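PDB 4OVD: peptidoglycan glycosyltransferase, which belongs to the penicillin-binding proteins and combines a dimerisation domain with a transpeptidase-type domain built round an antiparallel sheet flanked by helices. Local coordinates for residues A[420-425]-A[526-531]; A[252-255]-A[260-263]; A[305-310]-A[454-459]. One frame throughout, in Å; residues are numbered along the deposited sequence.

Interaction 1 (A[420-425]-A[526-531]); sequences QVIRAY and MVYVGL
Ile422 packs between Met526 and Tyr528 in a buried, apolar helix-on-sheet contact, its centre about 4 Å from the centre of the chain. It joins helix 418-429 to strand 525-532, the middle strand of the five-stranded antiparallel sheet in the transpeptidase domain of this penicillin-binding protein. The axes of the two short segments run roughly antiparallel, at 153°, and approach to 10.0 Å; no hydrogen bond crosses between the segments, so side chains fill the gap.

The two branches of Ile422 divide the work. Its CG2 meets the selenomethionine methyl, Met526 CE, at 3.5 Å, while CD1 reaches Tyr528 CB at 3.6 Å, the two side chains crossing at about a right angle. The Tyr528 hydroxyl bonds to Ser513 on the adjoining strand 510-518, and its ring also meets Phe418 at the start of the helix. Beneath the same helix face, strand 248-253 contributes Met251 and Met253 to the surroundings of Ile422.

One turn on, Tyr425 sends its OH to the carbonyl of Val296, leaving its CB for the strand. Met526 extends through chi2 and bends at chi3 (72°), which sets CE against Ile422 and puts SE 3.6 Å from Tyr425 CB.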
loop_
_atom_site.group_PDB
_atom_site.type_symbol
_atom_site.label_atom_id
_atom_site.label_comp_id
_atom_site.label_asym_id
_atom_site.label_seq_id
_atom_site.Cartn_x
_atom_site.Cartn_y
_atom_site.Cartn_z
ATOM N N GLN A 420 -5.157 0.016 0.750
ATOM C CA GLN A 420 -6.120 -0.810 1.451
ATOM C C GLN A 420 -5.676 -2.273 1.471
ATOM O O GLN A 420 -5.895 -3.017 2.447
ATOM C CB GLN A 420 -7.485 -0.704 0.781
ATOM C CG GLN A 420 -8.211 0.577 1.139
ATOM C CD GLN A 420 -9.614 0.629 0.604
ATOM O OE1 GLN A 420 -10.242 -0.421 0.260
ATOM N NE2 GLN A 420 -10.154 1.841 0.557
ATOM N N VAL A 421 -5.033 -2.682 0.390
ATOM C CA VAL A 421 -4.532 -4.043 0.289
ATOM C C VAL A 421 -3.389 -4.192 1.250
ATOM O O VAL A 421 -3.304 -5.182 1.991
ATOM C CB VAL A 421 -4.074 -4.386 -1.127
ATOM C CG1 VAL A 421 -3.519 -5.792 -1.160
ATOM C CG2 VAL A 421 -5.255 -4.239 -2.097
ATOM N N ILE A 422 -2.492 -3.214 1.234
ATOM C CA ILE A 422 -1.358 -3.219 2.111
ATOM C C ILE A 422 -1.837 -3.293 3.536
ATOM O O ILE A 422 -1.372 -4.109 4.319
ATOM C CB ILE A 422 -0.517 -1.953 1.863
ATOM C CG1 ILE A 422 0.113 -2.003 0.451
ATOM C CG2 ILE A 422 0.532 -1.802 2.912
ATOM C CD1 ILE A 422 0.822 -0.754 0.069
ATOM N N ARG A 423 -2.819 -2.489 3.867
ATOM C CA ARG A 423 -3.310 -2.470 5.216
ATOM C C ARG A 423 -3.868 -3.854 5.581
ATOM O O ARG A 423 -3.641 -4.368 6.676
ATOM C CB ARG A 423 -4.345 -1.387 5.403
ATOM C CG ARG A 423 -4.852 -1.323 6.818
ATOM C CD ARG A 423 -5.979 -0.339 6.999
ATOM N NE ARG A 423 -6.359 -0.339 8.416
ATOM C CZ ARG A 423 -7.573 -0.061 8.868
ATOM N NH1 ARG A 423 -8.587 0.179 8.030
ATOM N NH2 ARG A 423 -7.792 -0.081 10.170
ATOM N N ALA A 424 -4.614 -4.465 4.687
ATOM C CA ALA A 424 -5.150 -5.787 4.973
ATOM C C ALA A 424 -4.041 -6.791 5.237
ATOM O O ALA A 424 -4.137 -7.548 6.217
ATOM C CB ALA A 424 -6.019 -6.266 3.825
ATOM N N TYR A 425 -2.961 -6.762 4.420
ATOM C CA TYR A 425 -1.861 -7.692 4.608
ATOM C C TYR A 425 -1.223 -7.552 5.989
ATOM O O TYR A 425 -0.726 -8.552 6.548
ATOM C CB TYR A 425 -0.816 -7.491 3.515
ATOM C CG TYR A 425 -1.112 -8.244 2.230
ATOM C CD1 TYR A 425 -2.311 -8.168 1.593
ATOM C CD2 TYR A 425 -0.147 -9.046 1.671
ATOM C CE1 TYR A 425 -2.545 -8.832 0.349
ATOM C CE2 TYR A 425 -0.358 -9.743 0.499
ATOM C CZ TYR A 425 -1.546 -9.636 -0.179
ATOM O OH TYR A 425 -1.714 -10.408 -1.322
HETATM N N MSE A 526 7.504 -5.129 5.435
HETATM C CA MSE A 526 6.682 -5.578 4.367
HETATM C C MSE A 526 6.870 -4.528 3.290
HETATM O O MSE A 526 6.957 -3.326 3.560
HETATM C CB MSE A 526 5.241 -5.637 4.871
HETATM C CG MSE A 526 4.297 -6.414 3.986
HETATM SE SE MSE A 526 2.429 -6.410 4.732
HETATM C CE MSE A 526 2.223 -4.560 4.274
ATOM N N VAL A 527 6.920 -4.973 2.054
ATOM C CA VAL A 527 7.115 -4.098 0.935
ATOM C C VAL A 527 6.116 -4.429 -0.156
ATOM O O VAL A 527 5.774 -5.645 -0.373
ATOM C CB VAL A 527 8.489 -4.322 0.357
ATOM C CG1 VAL A 527 8.595 -3.725 -1.010
ATOM C CG2 VAL A 527 9.569 -3.848 1.311
ATOM N N TYR A 528 5.665 -3.358 -0.816
ATOM C CA TYR A 528 4.747 -3.430 -1.940
ATOM C C TYR A 528 5.349 -2.777 -3.149
ATOM O O TYR A 528 5.905 -1.704 -3.059
ATOM C CB TYR A 528 3.385 -2.686 -1.660
ATOM C CG TYR A 528 2.552 -2.597 -2.930
ATOM C CD1 TYR A 528 2.660 -1.531 -3.780
ATOM C CD2 TYR A 528 1.652 -3.579 -3.259
ATOM C CE1 TYR A 528 1.878 -1.448 -4.934
ATOM C CE2 TYR A 528 0.919 -3.529 -4.397
ATOM C CZ TYR A 528 1.025 -2.445 -5.227
ATOM O OH TYR A 528 0.270 -2.438 -6.397
ATOM N N VAL A 529 5.220 -3.421 -4.293
ATOM C CA VAL A 529 5.693 -2.937 -5.557
ATOM C C VAL A 529 4.589 -3.138 -6.569
ATOM O O VAL A 529 4.016 -4.232 -6.699
ATOM C CB VAL A 529 6.889 -3.711 -6.120
ATOM C CG1 VAL A 529 7.256 -3.115 -7.475
ATOM C CG2 VAL A 529 8.088 -3.691 -5.155
ATOM N N GLY A 530 4.261 -2.072 -7.285
ATOM C CA GLY A 530 3.239 -2.104 -8.320
ATOM C C GLY A 530 3.731 -1.388 -9.569
ATOM O O GLY A 530 4.338 -0.362 -9.458
ATOM N N LEU A 531 3.393 -1.904 -10.739
ATOM C CA LEU A 531 3.767 -1.367 -12.017
ATOM C C LEU A 531 2.487 -1.311 -12.792
ATOM O O LEU A 531 1.885 -2.366 -13.057
ATOM C CB LEU A 531 4.744 -2.281 -12.715
ATOM C CG LEU A 531 6.094 -2.284 -11.968
ATOM C CD1 LEU A 531 7.040 -3.403 -12.424
ATOM C CD2 LEU A 531 6.782 -0.922 -12.058
#

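Interaction 2 (A[252-255]-A[260-263]); sequences AMNP and IYAA
Tyr261 and Asn254 are brought together by two first torsions: in Tyr261, CG lies opposite the carbonyl carbon (chi1 -57°), and in Asn254, CG lies opposite the backbone N (chi1 -179°). The phenol thereby lies along 252-255, running from Ala252 toward Asn254, with CE2 3.5 Å from Met253 C, and its hydroxyl arrives at the Asn254 amide. Asn254 ND2 donates to Tyr261 OH over 3.0 Å, but the bond is bent, with an N-H...O angle of 135°, and the hydroxyl is tilted out of the amide plane; amide and ring planes are turned obliquely to each other. Tyr261 OH also bonds to the carbonyl of Asp524, and Asn254 OD1 accepts from the backbone N of Arg256 and of Thr257, so the amide is held from both ends.

Between the backbones lies a classic beta bulge in the hairpin of strands 248-253 and 260-266, at the margin of the five-stranded sheet. Tyr261 and Ala262 together face Ala252, and the register shifts by one between the Ala252-Ala262 hydrogen-bonded pair and the Met253-Ile260 non-hydrogen-bonded pair. Ala252 O consequently takes two donors: Tyr261 N at 2.8 Å, tilted from the carbonyl plane, and Ala262 N at 3.2 Å, in that plane and on a lone pair. Ala252 N returns a bond of 2.9 Å to Ala262 O.

On the face bearing Met253 and Ile260, Met253 CB and Ile260 CG1 are 4.4 Å apart, with Thr426 of helix 418-429 also touching Met253. The other face carries Ala252 and Ala262, the latter against Leu227, Gln228 and Ala231 of helix 225-242.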
loop_
_atom_site.group_PDB
_atom_site.type_symbol
_atom_site.label_atom_id
_atom_site.label_comp_id
_atom_site.label_asym_id
_atom_site.label_seq_id
_atom_site.Cartn_x
_atom_site.Cartn_y
_atom_site.Cartn_z
ATOM N N ALA A 252 7.645 0.609 1.728
ATOM C CA ALA A 252 8.223 -0.302 2.688
ATOM C C ALA A 252 7.630 0.176 4.008
ATOM O O ALA A 252 7.700 1.355 4.268
ATOM C CB ALA A 252 9.714 -0.187 2.707
HETATM N N MSE A 253 7.142 -0.735 4.846
HETATM C CA MSE A 253 6.471 -0.386 6.070
HETATM C C MSE A 253 6.697 -1.431 7.100
HETATM O O MSE A 253 7.106 -2.508 6.808
HETATM C CB MSE A 253 4.939 -0.268 5.834
HETATM C CG MSE A 253 3.974 -1.510 6.042
HETATM SE SE MSE A 253 2.194 -0.686 5.851
HETATM C CE MSE A 253 1.924 -0.309 7.740
ATOM N N ASN A 254 6.434 -1.066 8.339
ATOM C CA ASN A 254 6.553 -1.934 9.444
ATOM C C ASN A 254 5.125 -2.434 9.654
ATOM O O ASN A 254 4.227 -1.649 9.965
ATOM C CB ASN A 254 7.060 -1.144 10.649
ATOM C CG ASN A 254 7.235 -1.990 11.852
ATOM O OD1 ASN A 254 6.387 -2.760 12.195
ATOM N ND2 ASN A 254 8.349 -1.856 12.493
ATOM N N PRO A 255 4.910 -3.749 9.492
ATOM C CA PRO A 255 3.606 -4.324 9.642
ATOM C C PRO A 255 3.112 -4.383 11.091
ATOM O O PRO A 255 1.931 -4.607 11.308
ATOM C CB PRO A 255 3.767 -5.734 9.059
ATOM C CG PRO A 255 5.190 -6.033 9.214
ATOM C CD PRO A 255 5.911 -4.738 9.069
ATOM N N ILE A 260 5.686 3.955 8.062
ATOM C CA ILE A 260 6.144 3.843 6.666
ATOM C C ILE A 260 7.583 4.292 6.514
ATOM O O ILE A 260 7.957 5.480 6.787
ATOM C CB ILE A 260 5.225 4.618 5.756
ATOM C CG1 ILE A 260 3.814 3.989 5.796
ATOM C CG2 ILE A 260 5.739 4.594 4.299
ATOM C CD1 ILE A 260 2.717 4.940 5.312
ATOM N N TYR A 261 8.425 3.350 6.113
ATOM C CA TYR A 261 9.808 3.651 5.977
ATOM C C TYR A 261 10.122 4.370 4.706
ATOM O O TYR A 261 11.064 5.159 4.670
ATOM C CB TYR A 261 10.650 2.405 5.999
ATOM C CG TYR A 261 10.502 1.544 7.197
ATOM C CD1 TYR A 261 10.934 1.978 8.451
ATOM C CD2 TYR A 261 10.076 0.243 7.055
ATOM C CE1 TYR A 261 10.825 1.163 9.558
ATOM C CE2 TYR A 261 9.986 -0.604 8.147
ATOM C CZ TYR A 261 10.387 -0.156 9.385
ATOM O OH TYR A 261 10.280 -1.024 10.419
ATOM N N ALA A 262 9.381 4.054 3.666
ATOM C CA ALA A 262 9.544 4.678 2.340
ATOM C C ALA A 262 8.314 4.473 1.488
ATOM O O ALA A 262 7.605 3.507 1.653
ATOM C CB ALA A 262 10.735 4.104 1.628
ATOM N N ALA A 263 8.041 5.406 0.587
ATOM C CA ALA A 263 6.906 5.279 -0.288
ATOM C C ALA A 263 7.011 6.236 -1.440
ATOM O O ALA A 263 7.398 7.419 -1.272
ATOM C CB ALA A 263 5.615 5.527 0.503
#

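Interaction 3 (A[305-310]-A[454-459]); sequences GVDNNL and DVISSS
Val455 opens the contact with Asp307, its carbonyl O lying 3.9 Å from Asp307 OD2. That is an approach of two acceptors and no bond; the same carbonyl receives a weak hydrogen bond from Lys375 NZ. The valine side chain turns to Phe376, which also packs on Ile456.

At Ile456 the backbones come nearest, with its CA 6.0 Å from that of Asp307. The isoleucine lies obliquely across the aspartate: CB is 3.6 Å from Asp307 OD1, and CG2 is 3.9 Å from Asp307 CB. Its chi1 of 55° places CG1 between the backbone N and the carbonyl carbon, leaving CG2 as the branch turned against the acid.

Ser457 makes the polar link between the two segments. Its backbone N donates to Asp307 OD1 over 3.0 Å in an almost straight bond (174°), although the donor stands above the carboxylate plane. Asp307 holds CG opposite its own backbone N (chi1 -156°), and this carries the carboxylate across from the last turn of helix 298-307. OD1 also accepts from Thr460 OG1, tying the end of helix 298-307 to both the N-cap residue and the first turn of helix 458-474. Ser457 OG bonds to Thr460 OG1 as well.

Ser459 OG lies 2.8 Å from Ser457 OG in a hydrogen bond.

Two helix termini thus meet here: Ser457 at the N-cap position of helix 458-474, and, just beyond Asp307, a Schellman motif closing helix 298-307, with positive phi at Asn309 and bonds from Leu310 N to Gly305 O (3.0 Å) and Asn309 N to Val306 O (2.8 Å).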
loop_
_atom_site.group_PDB
_atom_site.type_symbol
_atom_site.label_atom_id
_atom_site.label_comp_id
_atom_site.label_asym_id
_atom_site.label_seq_id
_atom_site.Cartn_x
_atom_site.Cartn_y
_atom_site.Cartn_z
ATOM N N GLY A 305 -12.091 -17.330 4.716
ATOM C CA GLY A 305 -12.513 -18.683 4.782
ATOM C C GLY A 305 -11.888 -19.417 5.948
ATOM O O GLY A 305 -12.558 -20.073 6.766
ATOM N N VAL A 306 -10.606 -19.232 6.080
ATOM C CA VAL A 306 -9.870 -19.907 7.119
ATOM C C VAL A 306 -10.309 -19.382 8.469
ATOM O O VAL A 306 -10.579 -20.130 9.403
ATOM C CB VAL A 306 -8.365 -19.681 6.926
ATOM C CG1 VAL A 306 -7.600 -20.152 8.178
ATOM C CG2 VAL A 306 -7.861 -20.420 5.694
ATOM N N ASP A 307 -10.445 -18.073 8.577
ATOM C CA ASP A 307 -10.818 -17.519 9.856
ATOM C C ASP A 307 -12.219 -17.931 10.186
ATOM O O ASP A 307 -12.591 -17.920 11.322
ATOM C CB ASP A 307 -10.712 -16.002 9.909
ATOM C CG ASP A 307 -10.521 -15.516 11.372
ATOM O OD1 ASP A 307 -9.564 -16.000 12.091
ATOM O OD2 ASP A 307 -11.334 -14.675 11.775
ATOM N N ASN A 308 -13.042 -18.225 9.196
ATOM C CA ASN A 308 -14.399 -18.717 9.513
ATOM C C ASN A 308 -14.432 -20.256 9.663
ATOM O O ASN A 308 -15.484 -20.846 9.799
ATOM C CB ASN A 308 -15.362 -18.273 8.439
ATOM C CG ASN A 308 -15.914 -16.874 8.707
ATOM O OD1 ASN A 308 -16.826 -16.737 9.446
ATOM N ND2 ASN A 308 -15.404 -15.884 8.045
ATOM N N ASN A 309 -13.274 -20.898 9.554
ATOM C CA ASN A 309 -13.135 -22.355 9.751
ATOM C C ASN A 309 -13.909 -23.153 8.693
ATOM O O ASN A 309 -14.527 -24.179 8.959
ATOM C CB ASN A 309 -13.559 -22.782 11.160
ATOM C CG ASN A 309 -12.719 -22.123 12.302
ATOM O OD1 ASN A 309 -13.262 -21.704 13.295
ATOM N ND2 ASN A 309 -11.437 -21.999 12.125
ATOM N N LEU A 310 -13.804 -22.683 7.471
ATOM C CA LEU A 310 -14.487 -23.300 6.392
ATOM C C LEU A 310 -13.568 -24.161 5.562
ATOM O O LEU A 310 -14.039 -24.935 4.739
ATOM C CB LEU A 310 -15.122 -22.242 5.514
ATOM C CG LEU A 310 -16.129 -21.352 6.245
ATOM C CD1 LEU A 310 -16.622 -20.299 5.283
ATOM C CD2 LEU A 310 -17.313 -22.072 6.839
ATOM N N ASP A 454 -8.464 -5.925 15.381
ATOM C CA ASP A 454 -8.297 -7.383 15.336
ATOM C C ASP A 454 -9.192 -7.882 14.242
ATOM O O ASP A 454 -10.395 -7.787 14.335
ATOM C CB ASP A 454 -8.673 -8.043 16.652
ATOM C CG ASP A 454 -7.726 -7.677 17.773
ATOM O OD1 ASP A 454 -6.735 -6.941 17.534
ATOM O OD2 ASP A 454 -7.971 -8.142 18.888
ATOM N N VAL A 455 -8.599 -8.388 13.188
ATOM C CA VAL A 455 -9.376 -8.816 12.037
ATOM C C VAL A 455 -9.539 -10.324 11.974
ATOM O O VAL A 455 -10.607 -10.814 11.711
ATOM C CB VAL A 455 -8.722 -8.222 10.754
ATOM C CG1 VAL A 455 -9.454 -8.640 9.520
ATOM C CG2 VAL A 455 -8.722 -6.722 10.879
ATOM N N ILE A 456 -8.447 -11.038 12.131
ATOM C CA ILE A 456 -8.443 -12.494 12.143
ATOM C C ILE A 456 -7.621 -12.961 13.348
ATOM O O ILE A 456 -6.875 -12.174 13.947
ATOM C CB ILE A 456 -7.808 -13.060 10.868
ATOM C CG1 ILE A 456 -6.431 -12.485 10.688
ATOM C CG2 ILE A 456 -8.657 -12.734 9.637
ATOM C CD1 ILE A 456 -5.787 -12.932 9.425
ATOM N N SER A 457 -7.735 -14.228 13.706
ATOM C CA SER A 457 -6.901 -14.759 14.813
ATOM C C SER A 457 -5.451 -14.942 14.369
ATOM O O SER A 457 -5.140 -14.987 13.175
ATOM C CB SER A 457 -7.387 -16.136 15.215
ATOM O OG SER A 457 -7.182 -17.055 14.167
ATOM N N SER A 458 -4.567 -15.155 15.330
ATOM C CA SER A 458 -3.169 -15.366 15.034
ATOM C C SER A 458 -2.988 -16.693 14.331
ATOM O O SER A 458 -2.034 -16.854 13.568
ATOM C CB SER A 458 -2.288 -15.327 16.310
ATOM O OG SER A 458 -2.807 -16.191 17.276
ATOM N N SER A 459 -3.845 -17.662 14.636
ATOM C CA SER A 459 -3.743 -18.948 13.953
ATOM C C SER A 459 -4.039 -18.780 12.463
ATOM O O SER A 459 -3.351 -19.371 11.635
ATOM C CB SER A 459 -4.647 -20.002 14.559
ATOM O OG SER A 459 -5.993 -19.593 14.571
#

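In the fold
Interactions 1 and 2 share one antiparallel sheet and are in direct touch, their centres 10 Å apart. Strands 525-532 and 248-253 are neighbours, and a probable hydrogen bond from Met253 N to Met526 O (2.9 Å) ties them. Met253 SE lies 3.6 Å from Ile422 CG2, so the hairpin of interaction 2 helps line the seat of helix 418-429. Interaction 3 stands apart, among helix ends: its centre is 20 Å from that of interaction 1 and 25 Å from that of interaction 2, with nearest atoms about 6 Å and 11 Å away, respectively. A bound calcium ion lies about 10 Å from the side chain of Tyr425.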